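Local coordinates for CRISPR protein (Archaeoglobus fulgidus, PDB 4MJK), which probably serves as the Cas5 subunit of an archaeal type I-A Cascade complex, helping to hold the CRISPR RNA used to recognise foreign DNA, at residues 201-206 against 221-226; 180-185 against 227-232; 7-12 against 158-163. One frame throughout, in Å; residues are numbered along the deposited sequence.

Interaction 1. Residues 201-206 against 221-226; sequences YLNPFE and SGKKAV
The end of an antiparallel strand pair brings Tyr201 and Leu202 of strand 196-202 against Val226 and Ala225, the first residues of strand 225-231. Tyr201 and Val226 form the hydrogen-bonded pair: Tyr201 N gives to Val226 O at 3.0 Å and Val226 N returns to Tyr201 O at 2.9 Å. Beyond them, Asn203 N reaches Lys224 O at 2.9 Å, so the pairing outlasts the regular strands by one step. The Asn203 side chain then takes over. Its CG, anti to the backbone N (chi1 -176°), lies near Lys223 O, and ND2 gives to that oxygen at 2.9 Å, the acceptor lying close to the amide plane. OD1 receives Phe205 N at 3.0 Å, that donor standing well above the carboxamide plane. An alanine here would probably leave Lys223 O and Phe205 N without these mates and the loop at residues 203-205 freer to move. Apolar contact is centred on Val226 CG1, which lies 4.0 Å from Pro204 CD, the two side chains crossing at about a right angle. Pro204 CG in turn covers one face of the Phe205 ring, over its centre. Helix 33-46 and strand 66-73 pack on Pro204. The arrangement is an Asx turn at the exit of an edge strand, cross-linked to the start of its antiparallel neighbour.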
ATOM      1  N   TYR A 201      20.943  -1.775   8.113  1.00 12.15           N
ATOM      2  CA  TYR A 201      20.191  -3.029   8.255  1.00 13.33           C
ATOM      3  C   TYR A 201      20.880  -3.964   9.240  1.00 14.26           C
ATOM      4  O   TYR A 201      22.058  -3.792   9.537  1.00 13.19           O
ATOM      5  CB  TYR A 201      20.148  -3.776   6.915  1.00 12.14           C
ATOM      6  CG  TYR A 201      19.521  -3.024   5.752  1.00 10.12           C
ATOM      7  CD1 TYR A 201      20.276  -2.674   4.637  1.00 10.74           C
ATOM      8  CD2 TYR A 201      18.177  -2.675   5.767  1.00 11.40           C
ATOM      9  CE1 TYR A 201      19.709  -1.992   3.572  1.00 11.46           C
ATOM     10  CE2 TYR A 201      17.598  -1.989   4.711  1.00 10.21           C
ATOM     11  CZ  TYR A 201      18.369  -1.652   3.610  1.00 10.90           C
ATOM     12  OH  TYR A 201      17.807  -0.966   2.546  1.00 12.19           O
ATOM     13  N   LEU A 202      20.158  -4.979   9.714  1.00 14.44           N
ATOM     14  CA  LEU A 202      20.804  -6.143  10.317  1.00 14.41           C
ATOM     15  C   LEU A 202      21.742  -6.821   9.303  1.00 16.77           C
ATOM     16  O   LEU A 202      21.411  -6.986   8.117  1.00 13.73           O
ATOM     17  CB  LEU A 202      19.766  -7.135  10.863  1.00 16.62           C
ATOM     18  CG  LEU A 202      18.839  -6.616  11.975  1.00 17.54           C
ATOM     19  CD1 LEU A 202      17.788  -7.654  12.370  1.00 18.02           C
ATOM     20  CD2 LEU A 202      19.644  -6.165  13.202  1.00 19.99           C
ATOM     21  N   ASN A 203      22.927  -7.198   9.770  1.00 16.85           N
ATOM     22  CA  ASN A 203      23.942  -7.789   8.908  1.00 18.09           C
ATOM     23  C   ASN A 203      23.511  -9.181   8.437  1.00 18.50           C
ATOM     24  O   ASN A 203      23.233 -10.056   9.254  1.00 18.90           O
ATOM     25  CB  ASN A 203      25.280  -7.829   9.669  1.00 19.52           C
ATOM     26  CG  ASN A 203      26.430  -8.349   8.832  1.00 23.09           C
ATOM     27  OD1 ASN A 203      26.295  -8.591   7.638  1.00 22.35           O
ATOM     28  ND2 ASN A 203      27.583  -8.513   9.465  1.00 28.83           N
ATOM     29  N   PRO A 204      23.422  -9.391   7.111  1.00 18.84           N
ATOM     30  CA  PRO A 204      22.952 -10.712   6.675  1.00 20.07           C
ATOM     31  C   PRO A 204      24.088 -11.731   6.584  1.00 21.11           C
ATOM     32  O   PRO A 204      23.833 -12.910   6.366  1.00 26.01           O
ATOM     33  CB  PRO A 204      22.399 -10.430   5.278  1.00 18.70           C
ATOM     34  CG  PRO A 204      23.284  -9.322   4.761  1.00 18.09           C
ATOM     35  CD  PRO A 204      23.602  -8.462   5.978  1.00 19.79           C
ATOM     36  N   PHE A 205      25.325 -11.273   6.720  1.00 20.39           N
ATOM     37  CA  PHE A 205      26.479 -12.146   6.550  1.00 23.54           C
ATOM     38  C   PHE A 205      26.816 -12.821   7.865  1.00 26.38           C
ATOM     39  O   PHE A 205      26.988 -12.158   8.888  1.00 31.65           O
ATOM     40  CB  PHE A 205      27.675 -11.361   6.026  1.00 21.78           C
ATOM     41  CG  PHE A 205      27.423 -10.706   4.712  1.00 22.61           C
ATOM     42  CD1 PHE A 205      27.182 -11.472   3.580  1.00 23.21           C
ATOM     43  CD2 PHE A 205      27.405  -9.333   4.601  1.00 22.45           C
ATOM     44  CE1 PHE A 205      26.928 -10.876   2.361  1.00 20.23           C
ATOM     45  CE2 PHE A 205      27.144  -8.732   3.381  1.00 26.66           C
ATOM     46  CZ  PHE A 205      26.911  -9.509   2.264  1.00 21.83           C
ATOM     47  N   GLU A 206      26.872 -14.143   7.841  1.00 28.82           N
ATOM     48  CA  GLU A 206      27.258 -14.906   9.019  1.00 30.98           C
ATOM     49  C   GLU A 206      28.617 -15.545   8.782  1.00 33.18           C
ATOM     50  O   GLU A 206      28.997 -15.817   7.641  1.00 30.76           O
ATOM     51  CB  GLU A 206      26.215 -15.985   9.332  1.00 32.15           C
ATOM     52  CG  GLU A 206      24.795 -15.450   9.509  1.00 37.58           C
ATOM     53  CD  GLU A 206      24.180 -15.817  10.856  1.00 43.23           C
ATOM     54  OE1 GLU A 206      24.937 -16.200  11.775  1.00 44.22           O
ATOM     55  OE2 GLU A 206      22.935 -15.719  10.994  1.00 48.27           O
ATOM     56  N   SER A 221      33.127  -8.595   9.060  1.00 51.90           N
ATOM     57  CA  SER A 221      33.217  -9.563  10.156  1.00 50.06           C
ATOM     58  C   SER A 221      31.905 -10.255  10.461  1.00 48.54           C
ATOM     59  O   SER A 221      31.287 -10.882   9.597  1.00 47.99           O
ATOM     60  CB  SER A 221      33.718  -8.876  11.435  1.00 50.91           C
ATOM     61  OG  SER A 221      35.126  -8.986  11.576  1.00 52.92           O
ATOM     62  N   GLY A 222      31.514 -10.137  11.723  1.00 45.04           N
ATOM     63  CA  GLY A 222      30.218 -10.564  12.197  1.00 43.46           C
ATOM     64  C   GLY A 222      29.722  -9.457  13.102  1.00 42.67           C
ATOM     65  O   GLY A 222      29.432  -9.680  14.276  1.00 46.14           O
ATOM     66  N   LYS A 223      29.666  -8.242  12.562  1.00 41.40           N
ATOM     67  CA  LYS A 223      29.055  -7.129  13.274  1.00 37.76           C
ATOM     68  C   LYS A 223      27.548  -7.288  13.155  1.00 30.83           C
ATOM     69  O   LYS A 223      27.074  -8.065  12.324  1.00 29.96           O
ATOM     70  CB  LYS A 223      29.521  -5.791  12.703  1.00 35.28           C
ATOM     71  CG  LYS A 223      29.426  -5.695  11.198  1.00 37.88           C
ATOM     72  CD  LYS A 223      30.526  -4.795  10.648  1.00 44.48           C
ATOM     73  CE  LYS A 223      29.994  -3.842   9.581  1.00 39.95           C
ATOM     74  NZ  LYS A 223      29.270  -2.678  10.173  1.00 35.21           N
ATOM     75  N   LYS A 224      26.795  -6.591  14.001  1.00 27.80           N
ATOM     76  CA  LYS A 224      25.350  -6.803  14.056  1.00 29.06           C
ATOM     77  C   LYS A 224      24.599  -6.029  12.975  1.00 19.62           C
ATOM     78  O   LYS A 224      23.599  -6.504  12.456  1.00 20.17           O
ATOM     79  CB  LYS A 224      24.786  -6.463  15.441  1.00 31.13           C
ATOM     80  CG  LYS A 224      25.545  -7.091  16.613  1.00 37.42           C
ATOM     81  CD  LYS A 224      26.254  -8.387  16.223  1.00 39.55           C
ATOM     82  CE  LYS A 224      25.280  -9.495  15.829  1.00 42.86           C
ATOM     83  NZ  LYS A 224      26.004 -10.620  15.155  1.00 43.99           N
ATOM     84  N   ALA A 225      25.085  -4.835  12.658  1.00 21.09           N
ATOM     85  CA  ALA A 225      24.459  -3.970  11.657  1.00 19.00           C
ATOM     86  C   ALA A 225      25.419  -3.633  10.513  1.00 19.65           C
ATOM     87  O   ALA A 225      26.628  -3.597  10.707  1.00 21.00           O
ATOM     88  CB  ALA A 225      23.980  -2.699  12.305  1.00 19.21           C
ATOM     89  N   VAL A 226      24.871  -3.341   9.333  1.00 16.34           N
ATOM     90  CA  VAL A 226      25.686  -2.983   8.180  1.00 14.88           C
ATOM     91  C   VAL A 226      25.084  -1.757   7.477  1.00 14.91           C
ATOM     92  O   VAL A 226      23.867  -1.642   7.345  1.00 13.91           O
ATOM     93  CB  VAL A 226      25.789  -4.165   7.175  1.00 17.61           C
ATOM     94  CG1 VAL A 226      24.402  -4.604   6.714  1.00 16.44           C
ATOM     95  CG2 VAL A 226      26.628  -3.783   5.980  1.00 18.76           C
TER

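Interaction 2. Residues 180-185 against 227-232; sequences FPAEDG and LYRIPI
Phe180 and Arg229 form an antiparallel hydrogen-bonded pair, Phe180 N giving to Arg229 O at 3.0 Å and Arg229 N to Phe180 O at 2.9 Å, and Ala182 N continues the pairing by bonding to Leu227 O. On one face of the sheet the Phe180 ring lies beside the aliphatic part of Arg229, both side chains pointing the same way. Phe180 CG sits between its backbone N and carbonyl carbon (chi1 55°), and Arg229 CB comes over one face of the ring, 3.8 Å from its centroid and shifted toward the rim at Phe180 CZ. Arg229 CG also touches the ring and meets Ala182 CB at 3.9 Å. The guanidinium continues past the phenyl group to strand 196-202, where NH2 and NE give to the carbonyls of Trp196 and Glu197 and the cation lies against the Phe198 ring. On the other face, Tyr228 lays its ring over the peptide joining Phe180 to Pro181: Pro181 N is over the ring centre, Phe180 C is 3.4 Å from Tyr228 CD2, and Pro181 CB touches Tyr228 CE1 at 3.9 Å. Tyr228 OH is bonded to Ile69 O, tying this side to strand 66-73. Past the strand end, Glu183 bends back at chi2 (-70°), and its OE2 accepts Leu227 N at 3.0 Å in a nearly straight bond. The same oxygen makes a salt bridge with Lys223, so it is gripped by two nitrogens, and the ammonium would probably favour the ionised carboxylate. This is a short edge strand of a three-stranded antiparallel sheet, packed on both faces and extended by a carboxylate that stands in for the next backbone acceptor.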
ATOM      1  N   PHE A 180      24.672  -1.794  -2.228  1.00 10.42           N
ATOM      2  CA  PHE A 180      25.887  -2.444  -1.777  1.00 10.32           C
ATOM      3  C   PHE A 180      26.256  -2.030  -0.365  1.00 11.54           C
ATOM      4  O   PHE A 180      25.938  -0.930   0.070  1.00 11.02           O
ATOM      5  CB  PHE A 180      27.043  -2.124  -2.722  1.00 11.69           C
ATOM      6  CG  PHE A 180      27.280  -0.647  -2.920  1.00 13.25           C
ATOM      7  CD1 PHE A 180      26.601   0.053  -3.919  1.00 10.46           C
ATOM      8  CD2 PHE A 180      28.193   0.040  -2.117  1.00 12.75           C
ATOM      9  CE1 PHE A 180      26.822   1.397  -4.117  1.00 11.14           C
ATOM     10  CE2 PHE A 180      28.426   1.397  -2.313  1.00 10.78           C
ATOM     11  CZ  PHE A 180      27.734   2.074  -3.307  1.00 14.72           C
ATOM     12  N   PRO A 181      26.956  -2.911   0.354  1.00 13.17           N
ATOM     13  CA  PRO A 181      27.395  -2.535   1.699  1.00 13.04           C
ATOM     14  C   PRO A 181      28.481  -1.463   1.611  1.00 15.76           C
ATOM     15  O   PRO A 181      29.391  -1.540   0.784  1.00 17.73           O
ATOM     16  CB  PRO A 181      27.935  -3.848   2.277  1.00 17.39           C
ATOM     17  CG  PRO A 181      28.332  -4.655   1.088  1.00 16.91           C
ATOM     18  CD  PRO A 181      27.437  -4.246  -0.058  1.00 15.59           C
ATOM     19  N   ALA A 182      28.372  -0.452   2.455  1.00 14.98           N
ATOM     20  CA  ALA A 182      29.295   0.673   2.410  1.00 16.55           C
ATOM     21  C   ALA A 182      30.210   0.635   3.629  1.00 18.49           C
ATOM     22  O   ALA A 182      30.049   1.416   4.555  1.00 23.98           O
ATOM     23  CB  ALA A 182      28.514   1.995   2.370  1.00 17.65           C
ATOM     24  N   GLU A 183      31.157  -0.286   3.643  1.00 21.12           N
ATOM     25  CA  GLU A 183      32.080  -0.392   4.772  1.00 23.12           C
ATOM     26  C   GLU A 183      33.501  -0.199   4.252  1.00 23.72           C
ATOM     27  O   GLU A 183      33.715  -0.095   3.048  1.00 23.64           O
ATOM     28  CB  GLU A 183      31.929  -1.746   5.469  1.00 23.92           C
ATOM     29  CG  GLU A 183      30.510  -2.042   5.975  1.00 25.78           C
ATOM     30  CD  GLU A 183      30.089  -1.168   7.161  1.00 32.33           C
ATOM     31  OE1 GLU A 183      30.941  -0.424   7.711  1.00 30.41           O
ATOM     32  OE2 GLU A 183      28.897  -1.225   7.547  1.00 28.97           O
ATOM     33  N   ASP A 184      34.477  -0.148   5.147  1.00 24.58           N
ATOM     34  CA  ASP A 184      35.846   0.111   4.710  1.00 27.85           C
ATOM     35  C   ASP A 184      36.279  -0.959   3.724  1.00 25.93           C
ATOM     36  O   ASP A 184      36.109  -2.155   3.974  1.00 25.39           O
ATOM     37  CB  ASP A 184      36.809   0.179   5.898  1.00 30.78           C
ATOM     38  CG  ASP A 184      37.956   1.147   5.658  1.00 36.12           C
ATOM     39  OD1 ASP A 184      38.598   1.066   4.593  1.00 36.55           O
ATOM     40  OD2 ASP A 184      38.202   2.006   6.531  1.00 40.92           O
ATOM     41  N   GLY A 185      36.825  -0.522   2.591  1.00 24.66           N
ATOM     42  CA  GLY A 185      37.175  -1.432   1.515  1.00 24.28           C
ATOM     43  C   GLY A 185      36.278  -1.200   0.317  1.00 23.20           C
ATOM     44  O   GLY A 185      36.584  -1.607  -0.810  1.00 23.23           O
ATOM     45  N   LEU A 227      25.941  -0.845   7.047  1.00 13.15           N
ATOM     46  CA  LEU A 227      25.520   0.327   6.298  1.00 14.67           C
ATOM     47  C   LEU A 227      25.502  -0.003   4.807  1.00 13.41           C
ATOM     48  O   LEU A 227      26.486  -0.525   4.294  1.00 15.46           O
ATOM     49  CB  LEU A 227      26.498   1.471   6.562  1.00 15.82           C
ATOM     50  CG  LEU A 227      26.244   2.748   5.754  1.00 16.33           C
ATOM     51  CD1 LEU A 227      24.924   3.386   6.140  1.00 14.89           C
ATOM     52  CD2 LEU A 227      27.402   3.732   5.919  1.00 17.98           C
ATOM     53  N   TYR A 228      24.384   0.279   4.124  1.00 10.72           N
ATOM     54  CA  TYR A 228      24.274   0.058   2.678  1.00 10.80           C
ATOM     55  C   TYR A 228      24.035   1.368   1.959  1.00 11.00           C
ATOM     56  O   TYR A 228      23.378   2.263   2.500  1.00 10.35           O
ATOM     57  CB  TYR A 228      23.067  -0.838   2.349  1.00 11.35           C
ATOM     58  CG  TYR A 228      23.378  -2.296   2.109  1.00 11.51           C
ATOM     59  CD1 TYR A 228      23.865  -3.090   3.122  1.00 13.27           C
ATOM     60  CD2 TYR A 228      23.173  -2.875   0.854  1.00 12.18           C
ATOM     61  CE1 TYR A 228      24.145  -4.434   2.913  1.00 11.67           C
ATOM     62  CE2 TYR A 228      23.437  -4.220   0.634  1.00 14.98           C
ATOM     63  CZ  TYR A 228      23.927  -4.994   1.670  1.00 15.82           C
ATOM     64  OH  TYR A 228      24.208  -6.336   1.460  1.00 17.55           O
ATOM     65  N   ARG A 229      24.527   1.465   0.727  1.00  9.91           N
ATOM     66  CA  ARG A 229      24.063   2.493  -0.190  1.00 10.80           C
ATOM     67  C   ARG A 229      22.974   1.823  -1.025  1.00 11.28           C
ATOM     68  O   ARG A 229      23.111   0.661  -1.386  1.00 11.27           O
ATOM     69  CB  ARG A 229      25.191   3.009  -1.086  1.00 10.78           C
ATOM     70  CG  ARG A 229      26.327   3.672  -0.324  1.00 16.65           C
ATOM     71  CD  ARG A 229      25.871   4.875   0.517  1.00 15.76           C
ATOM     72  NE  ARG A 229      25.277   5.976  -0.249  1.00 17.59           N
ATOM     73  CZ  ARG A 229      25.950   7.041  -0.691  1.00 19.65           C
ATOM     74  NH1 ARG A 229      27.257   7.152  -0.470  1.00 19.18           N
ATOM     75  NH2 ARG A 229      25.322   8.002  -1.353  1.00 17.46           N
ATOM     76  N   ILE A 230      21.882   2.539  -1.279  1.00  8.96           N
ATOM     77  CA  ILE A 230      20.725   1.961  -1.963  1.00  8.92           C
ATOM     78  C   ILE A 230      20.276   2.902  -3.064  1.00 10.12           C
ATOM     79  O   ILE A 230      20.229   4.124  -2.866  1.00 11.94           O
ATOM     80  CB  ILE A 230      19.529   1.716  -0.986  1.00  9.86           C
ATOM     81  CG1 ILE A 230      19.228   2.981  -0.175  1.00 10.86           C
ATOM     82  CG2 ILE A 230      19.850   0.557  -0.027  1.00 10.01           C
ATOM     83  CD1 ILE A 230      17.957   2.922   0.672  1.00 11.46           C
ATOM     84  N   PRO A 231      19.942   2.348  -4.235  1.00  8.93           N
ATOM     85  CA  PRO A 231      19.508   3.228  -5.322  1.00 10.92           C
ATOM     86  C   PRO A 231      18.021   3.578  -5.200  1.00 13.41           C
ATOM     87  O   PRO A 231      17.206   2.737  -4.788  1.00 12.54           O
ATOM     88  CB  PRO A 231      19.749   2.377  -6.564  1.00 11.85           C
ATOM     89  CG  PRO A 231      19.486   0.960  -6.089  1.00  9.70           C
ATOM     90  CD  PRO A 231      19.986   0.931  -4.645  1.00  9.22           C
ATOM     91  N   ILE A 232      17.691   4.816  -5.559  1.00 11.81           N
ATOM     92  CA  ILE A 232      16.326   5.314  -5.540  1.00 13.54           C
ATOM     93  C   ILE A 232      16.039   5.887  -6.927  1.00 14.43           C
ATOM     94  O   ILE A 232      16.612   6.895  -7.344  1.00 12.93           O
ATOM     95  CB  ILE A 232      16.124   6.419  -4.488  1.00 16.03           C
ATOM     96  CG1 ILE A 232      16.566   5.950  -3.084  1.00 18.04           C
ATOM     97  CG2 ILE A 232      14.676   6.936  -4.531  1.00 17.99           C
ATOM     98  CD1 ILE A 232      15.579   5.112  -2.373  1.00 15.93           C
TER

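Interaction 3. Residues 7-12 against 158-163; sequences DVEFVW and AVVDVK
Asp7 faces two residues of the opposite strand at once, Val160 and Asp161. Its N gives to Asp161 O at 2.8 Å, while its O accepts Val160 N at 2.9 Å. The extra residue shifts the register by one between Asp7 and Val8, after which regular antiparallel pairing takes over: Glu9 N to Ala158 O and Ala158 N to Glu9 O, each 2.9 Å. Val160, with psi near -10°, is the residue that takes up the bulge, and its side chain spans two residues of strand 2-10. Its CG2, placed between the backbone N and the carbonyl carbon, meets Asp7 CB at 3.8 Å. CG1 lies 4.0 Å from Glu9 CB, the Val160 and Glu9 side chains crossing at about a right angle. Next to Val160, Asp161 CB touches Asp7 CB at 4.2 Å on the face that also carries Glu9 and Ala158. Here the carboxylates of Asp7 and Asp161 come near without touching, OD2 to OD2 4.9 Å; the salt bridge from Arg129 to Asp7 OD1 is likely to ease that repulsion. The reverse face is apolar: Val8 and Val159 form a non-hydrogen-bonded pair whose CG2 methyls are 4.4 Å apart, Val8 resting also on Trp130 and Val159 on Ile147. Strand 127-134 bonds to the other edge of strand 2-10 through Ile128, which makes the latter an inner strand. Farther along, the Trp12 ring meets the Trp12 ring of the second subunit, their planes about 15° apart. A classic beta bulge thus sits between the first and fourth strands of the ferredoxin-like, RRM-type sheet, with strand order 2-3-1-4, that characterises the RAMP superfamily to which Cas5 proteins belong.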
ATOM      1  N   ASP A   7      13.280 -11.575  -9.635  1.00 11.76           N
ATOM      2  CA  ASP A   7      12.398 -10.434  -9.859  1.00 11.30           C
ATOM      3  C   ASP A   7      11.105 -10.618  -9.062  1.00 12.88           C
ATOM      4  O   ASP A   7      10.393 -11.625  -9.202  1.00 12.11           O
ATOM      5  CB  ASP A   7      12.068 -10.272 -11.349  1.00 14.26           C
ATOM      6  CG  ASP A   7      13.233  -9.702 -12.159  1.00 21.64           C
ATOM      7  OD1 ASP A   7      14.316  -9.452 -11.580  1.00 20.62           O
ATOM      8  OD2 ASP A   7      13.066  -9.512 -13.383  1.00 22.23           O
ATOM      9  N   VAL A   8      10.791  -9.633  -8.234  1.00 11.45           N
ATOM     10  CA  VAL A   8       9.670  -9.760  -7.321  1.00 11.11           C
ATOM     11  C   VAL A   8       8.689  -8.612  -7.539  1.00 11.10           C
ATOM     12  O   VAL A   8       9.065  -7.442  -7.519  1.00 11.29           O
ATOM     13  CB  VAL A   8      10.139  -9.764  -5.853  1.00 11.46           C
ATOM     14  CG1 VAL A   8       8.939  -9.926  -4.919  1.00 11.11           C
ATOM     15  CG2 VAL A   8      11.133 -10.889  -5.612  1.00 12.27           C
ATOM     16  N   GLU A   9       7.434  -8.964  -7.785  1.00  9.99           N
ATOM     17  CA  GLU A   9       6.370  -7.993  -7.945  1.00 11.60           C
ATOM     18  C   GLU A   9       5.608  -7.850  -6.628  1.00 11.48           C
ATOM     19  O   GLU A   9       5.213  -8.846  -6.034  1.00 11.31           O
ATOM     20  CB  GLU A   9       5.441  -8.484  -9.059  1.00 16.40           C
ATOM     21  CG  GLU A   9       4.220  -7.650  -9.317  1.00 19.26           C
ATOM     22  CD  GLU A   9       3.359  -8.271 -10.416  1.00 24.54           C
ATOM     23  OE1 GLU A   9       2.228  -8.701 -10.111  1.00 32.84           O
ATOM     24  OE2 GLU A   9       3.836  -8.349 -11.571  1.00 26.87           O
ATOM     25  N   PHE A  10       5.413  -6.620  -6.169  1.00 11.65           N
ATOM     26  CA  PHE A  10       4.733  -6.369  -4.893  1.00 11.78           C
ATOM     27  C   PHE A  10       3.314  -5.921  -5.195  1.00 11.89           C
ATOM     28  O   PHE A  10       3.088  -5.218  -6.175  1.00 14.32           O
ATOM     29  CB  PHE A  10       5.455  -5.264  -4.074  1.00 11.87           C
ATOM     30  CG  PHE A  10       6.758  -5.717  -3.447  1.00 10.81           C
ATOM     31  CD1 PHE A  10       7.865  -5.990  -4.238  1.00 10.56           C
ATOM     32  CD2 PHE A  10       6.865  -5.886  -2.069  1.00 11.57           C
ATOM     33  CE1 PHE A  10       9.052  -6.413  -3.667  1.00 11.48           C
ATOM     34  CE2 PHE A  10       8.046  -6.319  -1.491  1.00 12.13           C
ATOM     35  CZ  PHE A  10       9.150  -6.581  -2.295  1.00 12.58           C
ATOM     36  N   VAL A  11       2.364  -6.329  -4.365  1.00 10.86           N
ATOM     37  CA  VAL A  11       1.005  -5.804  -4.452  1.00 10.42           C
ATOM     38  C   VAL A  11       0.983  -4.304  -4.144  1.00 13.83           C
ATOM     39  O   VAL A  11       0.384  -3.533  -4.901  1.00 11.48           O
ATOM     40  CB  VAL A  11       0.040  -6.571  -3.503  1.00 13.02           C
ATOM     41  CG1 VAL A  11      -1.376  -5.946  -3.493  1.00 12.03           C
ATOM     42  CG2 VAL A  11      -0.023  -8.055  -3.899  1.00 12.67           C
ATOM     43  N   TRP A  12       1.628  -3.883  -3.047  1.00 11.13           N
ATOM     44  CA  TRP A  12       1.540  -2.470  -2.606  1.00 10.30           C
ATOM     45  C   TRP A  12       2.800  -1.910  -1.947  1.00 10.19           C
ATOM     46  O   TRP A  12       2.977  -0.693  -1.890  1.00  8.79           O
ATOM     47  CB  TRP A  12       0.387  -2.294  -1.598  1.00 11.05           C
ATOM     48  CG  TRP A  12       0.605  -3.085  -0.336  1.00 10.35           C
ATOM     49  CD1 TRP A  12       0.208  -4.375  -0.089  1.00 12.06           C
ATOM     50  CD2 TRP A  12       1.316  -2.658   0.834  1.00 12.13           C
ATOM     51  NE1 TRP A  12       0.610  -4.757   1.170  1.00 10.68           N
ATOM     52  CE2 TRP A  12       1.293  -3.723   1.753  1.00 11.44           C
ATOM     53  CE3 TRP A  12       1.954  -1.467   1.199  1.00 11.98           C
ATOM     54  CZ2 TRP A  12       1.902  -3.640   3.017  1.00 13.47           C
ATOM     55  CZ3 TRP A  12       2.553  -1.388   2.454  1.00 10.25           C
ATOM     56  CH2 TRP A  12       2.521  -2.468   3.342  1.00 12.33           C
ATOM     57  N   ALA A 158       4.548 -11.643  -5.604  1.00 11.89           N
ATOM     58  CA  ALA A 158       4.701 -12.765  -6.533  1.00 16.90           C
ATOM     59  C   ALA A 158       6.078 -12.699  -7.204  1.00 12.70           C
ATOM     60  O   ALA A 158       6.461 -11.675  -7.769  1.00 12.49           O
ATOM     61  CB  ALA A 158       3.597 -12.751  -7.603  1.00 17.36           C
ATOM     62  N   VAL A 159       6.815 -13.797  -7.157  1.00 12.50           N
ATOM     63  CA  VAL A 159       8.058 -13.886  -7.910  1.00 13.21           C
ATOM     64  C   VAL A 159       7.718 -14.074  -9.386  1.00 16.03           C
ATOM     65  O   VAL A 159       6.978 -15.001  -9.738  1.00 16.78           O
ATOM     66  CB  VAL A 159       8.928 -15.063  -7.425  1.00 14.80           C
ATOM     67  CG1 VAL A 159      10.195 -15.170  -8.275  1.00 13.02           C
ATOM     68  CG2 VAL A 159       9.280 -14.896  -5.930  1.00 15.27           C
ATOM     69  N   VAL A 160       8.253 -13.212 -10.248  1.00 13.14           N
ATOM     70  CA  VAL A 160       7.912 -13.262 -11.668  1.00 14.93           C
ATOM     71  C   VAL A 160       9.059 -13.727 -12.556  1.00 15.11           C
ATOM     72  O   VAL A 160       8.861 -13.972 -13.733  1.00 16.86           O
ATOM     73  CB  VAL A 160       7.339 -11.917 -12.208  1.00 15.07           C
ATOM     74  CG1 VAL A 160       6.012 -11.566 -11.505  1.00 15.95           C
ATOM     75  CG2 VAL A 160       8.365 -10.783 -12.089  1.00 15.29           C
ATOM     76  N   ASP A 161      10.259 -13.838 -12.001  1.00 15.94           N
ATOM     77  CA  ASP A 161      11.356 -14.475 -12.734  1.00 17.25           C
ATOM     78  C   ASP A 161      12.461 -14.830 -11.768  1.00 18.26           C
ATOM     79  O   ASP A 161      12.701 -14.108 -10.785  1.00 15.08           O
ATOM     80  CB  ASP A 161      11.894 -13.581 -13.856  1.00 15.89           C
ATOM     81  CG  ASP A 161      12.561 -14.375 -14.991  1.00 22.86           C
ATOM     82  OD1 ASP A 161      12.573 -15.628 -14.969  1.00 22.49           O
ATOM     83  OD2 ASP A 161      13.053 -13.732 -15.938  1.00 26.97           O
ATOM     84  N   VAL A 162      13.093 -15.971 -12.033  1.00 15.76           N
ATOM     85  CA  VAL A 162      14.253 -16.423 -11.299  1.00 15.53           C
ATOM     86  C   VAL A 162      15.259 -16.909 -12.327  1.00 22.70           C
ATOM     87  O   VAL A 162      14.902 -17.626 -13.265  1.00 18.91           O
ATOM     88  CB  VAL A 162      13.936 -17.607 -10.363  1.00 18.47           C
ATOM     89  CG1 VAL A 162      15.189 -18.018  -9.587  1.00 20.75           C
ATOM     90  CG2 VAL A 162      12.773 -17.279  -9.401  1.00 18.53           C
ATOM     91  N   LYS A 163      16.516 -16.519 -12.156  1.00 17.59           N
ATOM     92  CA  LYS A 163      17.575 -17.003 -13.031  1.00 20.18           C
ATOM     93  C   LYS A 163      18.793 -17.372 -12.199  1.00 23.23           C
ATOM     94  O   LYS A 163      19.295 -16.558 -11.406  1.00 20.20           O
ATOM     95  CB  LYS A 163      17.911 -15.938 -14.076  1.00 25.59           C
ATOM     96  CG  LYS A 163      18.844 -16.383 -15.189  1.00 33.86           C
ATOM     97  CD  LYS A 163      19.139 -15.211 -16.132  1.00 35.19           C
ATOM     98  CE  LYS A 163      20.250 -15.550 -17.134  1.00 49.08           C
ATOM     99  NZ  LYS A 163      19.904 -16.705 -18.016  1.00 44.99           N
TER

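Interactions 1 and 2 share strand 225-231, successive parts of which pair with strands 196-202 and 180-181 as the two flanks of the three-stranded sheet; interaction 1 is nested within the loop closed by interaction 2. They touch through Lys223 and Glu183 and through Tyr201 against Tyr228. Both are partly buried: side-chain amide and carboxylate groups extend the backbone pairing, while aromatic faces matter mainly in interaction 2. Interaction 3 joins strands of the six-stranded sheet, across the chain's centre from the other two, with centres about 25 Å and 23 Å away. More exposed, it relies on backbone bonds and valine methyls, with two like-charged carboxylates close together at its bulge.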